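Local coordinates for protein LacI family transcription regulator (PDB 4O5A) that probably regulates transcription as a dimeric LacI-family DNA-binding protein, pairing a helix-turn-helix headpiece with a periplasmic-binding-protein-like core that senses a small effector, at residues W284-M289 with E333-A338. Numbering follows the deposited sequence.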
loop_
_atom_site.group_PDB
_atom_site.type_symbol
_atom_site.label_atom_id
_atom_site.label_comp_id
_atom_site.label_asym_id
_atom_site.label_seq_id
_atom_site.Cartn_x
_atom_site.Cartn_y
_atom_site.Cartn_z
ATOM N N TRP A 284 12.754 3.071 8.553
ATOM C CA TRP A 284 13.404 3.245 7.255
ATOM C C TRP A 284 12.283 3.104 6.242
ATOM O O TRP A 284 11.839 1.993 5.947
ATOM C CB TRP A 284 14.443 2.142 7.022
ATOM C CG TRP A 284 15.523 2.496 6.039
ATOM C CD1 TRP A 284 15.411 3.304 4.961
ATOM C CD2 TRP A 284 16.888 2.045 6.074
ATOM N NE1 TRP A 284 16.631 3.389 4.305
ATOM C CE2 TRP A 284 17.540 2.635 4.972
ATOM C CE3 TRP A 284 17.609 1.217 6.932
ATOM C CZ2 TRP A 284 18.899 2.403 4.710
ATOM C CZ3 TRP A 284 18.960 0.990 6.662
ATOM C CH2 TRP A 284 19.583 1.585 5.564
ATOM N N GLY A 285 11.812 4.227 5.715
ATOM C CA GLY A 285 10.632 4.225 4.864
ATOM C C GLY A 285 9.533 4.978 5.586
ATOM O O GLY A 285 9.376 4.832 6.798
ATOM N N ASP A 286 8.786 5.804 4.867
ATOM C CA ASP A 286 7.770 6.612 5.537
ATOM C C ASP A 286 6.390 6.364 4.950
ATOM O O ASP A 286 6.254 5.944 3.806
ATOM C CB ASP A 286 8.135 8.099 5.455
ATOM C CG ASP A 286 7.355 8.951 6.448
ATOM O OD1 ASP A 286 6.908 8.413 7.489
ATOM O OD2 ASP A 286 7.193 10.160 6.194
ATOM N N SER A 287 5.359 6.603 5.750
ATOM C CA SER A 287 3.995 6.488 5.274
ATOM C C SER A 287 3.116 7.166 6.298
ATOM O O SER A 287 3.607 7.576 7.339
ATOM C CB SER A 287 3.569 5.025 5.123
ATOM O OG SER A 287 3.380 4.424 6.386
ATOM N N PHE A 288 1.832 7.274 5.986
ATOM C CA PHE A 288 0.844 7.859 6.891
ATOM C C PHE A 288 0.809 7.140 8.236
ATOM O O PHE A 288 0.423 7.724 9.251
ATOM C CB PHE A 288 -0.540 7.808 6.260
ATOM C CG PHE A 288 -0.860 8.982 5.382
ATOM C CD1 PHE A 288 -0.231 10.208 5.569
ATOM C CD2 PHE A 288 -1.801 8.863 4.372
ATOM C CE1 PHE A 288 -0.537 11.293 4.760
ATOM C CE2 PHE A 288 -2.112 9.944 3.553
ATOM C CZ PHE A 288 -1.476 11.160 3.747
HETATM N N MSE A 289 1.218 5.874 8.246
HETATM C CA MSE A 289 1.226 5.076 9.462
HETATM C C MSE A 289 2.121 5.713 10.527
HETATM O O MSE A 289 1.789 5.731 11.713
HETATM C CB MSE A 289 1.746 3.686 9.114
HETATM C CG MSE A 289 1.669 2.668 10.200
HETATM SE SE MSE A 289 2.573 1.059 9.556
HETATM C CE MSE A 289 1.838 0.957 7.764
ATOM N N GLU A 333 14.967 12.217 2.771
ATOM C CA GLU A 333 14.894 13.218 3.833
ATOM C C GLU A 333 14.605 12.499 5.145
ATOM O O GLU A 333 13.741 11.630 5.188
ATOM C CB GLU A 333 13.765 14.204 3.511
ATOM C CG GLU A 333 13.431 15.245 4.581
ATOM C CD GLU A 333 12.126 15.982 4.265
ATOM O OE1 GLU A 333 11.498 15.663 3.228
ATOM O OE2 GLU A 333 11.720 16.867 5.051
ATOM N N LEU A 334 15.322 12.843 6.210
ATOM C CA LEU A 334 14.958 12.290 7.513
ATOM C C LEU A 334 13.910 13.220 8.097
ATOM O O LEU A 334 14.201 14.395 8.380
ATOM C CB LEU A 334 16.171 12.242 8.449
ATOM C CG LEU A 334 15.879 11.647 9.834
ATOM C CD1 LEU A 334 15.427 10.196 9.719
ATOM C CD2 LEU A 334 17.106 11.762 10.722
ATOM N N ILE A 335 12.689 12.724 8.236
ATOM C CA ILE A 335 11.622 13.507 8.834
ATOM C C ILE A 335 11.586 13.247 10.327
ATOM O O ILE A 335 11.181 12.177 10.769
ATOM C CB ILE A 335 10.268 13.151 8.220
ATOM C CG1 ILE A 335 10.335 13.349 6.703
ATOM C CG2 ILE A 335 9.164 13.997 8.846
ATOM C CD1 ILE A 335 9.080 12.925 5.982
ATOM N N GLU A 336 12.002 14.247 11.093
ATOM C CA GLU A 336 12.094 14.114 12.545
ATOM C C GLU A 336 10.732 14.254 13.198
ATOM O O GLU A 336 10.032 15.258 13.016
ATOM C CB GLU A 336 13.051 15.154 13.126
ATOM C CG GLU A 336 14.497 14.953 12.724
ATOM C CD GLU A 336 15.396 16.073 13.221
ATOM O OE1 GLU A 336 15.295 16.448 14.412
ATOM O OE2 GLU A 336 16.202 16.583 12.413
ATOM N N ARG A 337 10.357 13.235 13.958
ATOM C CA ARG A 337 9.087 13.234 14.669
ATOM C C ARG A 337 9.335 12.953 16.150
ATOM O O ARG A 337 10.473 12.983 16.625
ATOM C CB ARG A 337 8.101 12.227 14.035
ATOM C CG ARG A 337 7.818 12.505 12.543
ATOM C CD ARG A 337 6.532 11.868 12.038
ATOM N NE ARG A 337 6.273 12.186 10.622
ATOM C CZ ARG A 337 6.551 11.386 9.593
ATOM N NH1 ARG A 337 7.120 10.201 9.797
ATOM N NH2 ARG A 337 6.268 11.782 8.346
ATOM N N ALA A 338 8.271 12.663 16.876
ATOM C CA ALA A 338 8.354 12.577 18.325
ATOM C C ALA A 338 9.074 11.344 18.853
ATOM O O ALA A 338 9.465 11.317 20.024
ATOM C CB ALA A 338 6.960 12.675 18.928
#
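In the periplasmic-binding-protein-like core of this LacI-family regulator, an end-on salt bridge between Asp-286 and Arg-337 ties the loop after strand 280-284 to the chain leaving the edge strand 333-335. Between them in the mixed sheet runs strand 298-301, parallel to the first and antiparallel to the second, so the bridge spans a neighbouring strand, and both side chains touch Ala-299 on the way. The carboxylate and guanidinium approach from opposite directions and pair two to two. Arg-337 NH2 gives the straighter bond, 2.8 Å to Asp-286 OD2 at 169°, meeting the syn lone pair almost in the guanidinium plane. The other bond, from NH1 of Arg-337 to OD1 of Asp-286, is 2.9 Å long and more bent; the flat groups are turned 35° from each other, and NH1 meets OD1 from outside the carboxylate plane, on the syn side. With CG anti to the backbone N (chi1 -164°), Asp-286 sets its carboxylate opposite the guanidinium of Arg-337. Each group has a further partner: Asn-290 ND2 also donates to OD1, and the carbonyl of Ile-297 accepts from NH1, a bond that, together with the two to the carboxylate, should restrain the rotation of the guanidinium. An alanine at Asp-286 would remove both acceptors and is likely to leave the Arg-337 charge without its mate here, with NH1 still held by Ile-297. On the loop side, Ser-287 N-caps the short helix 288-292, its OG accepting from Met-289 N at 3.2 Å, while the selenomethionine Met-289 packs on Met-289 of the second subunit. Ile-335 flanks the bridge with two branches: CG2 lies over one face of the Arg-337 guanidinium, offset toward its rim, and CD1 comes within 3.4 Å of Asp-286 OD2.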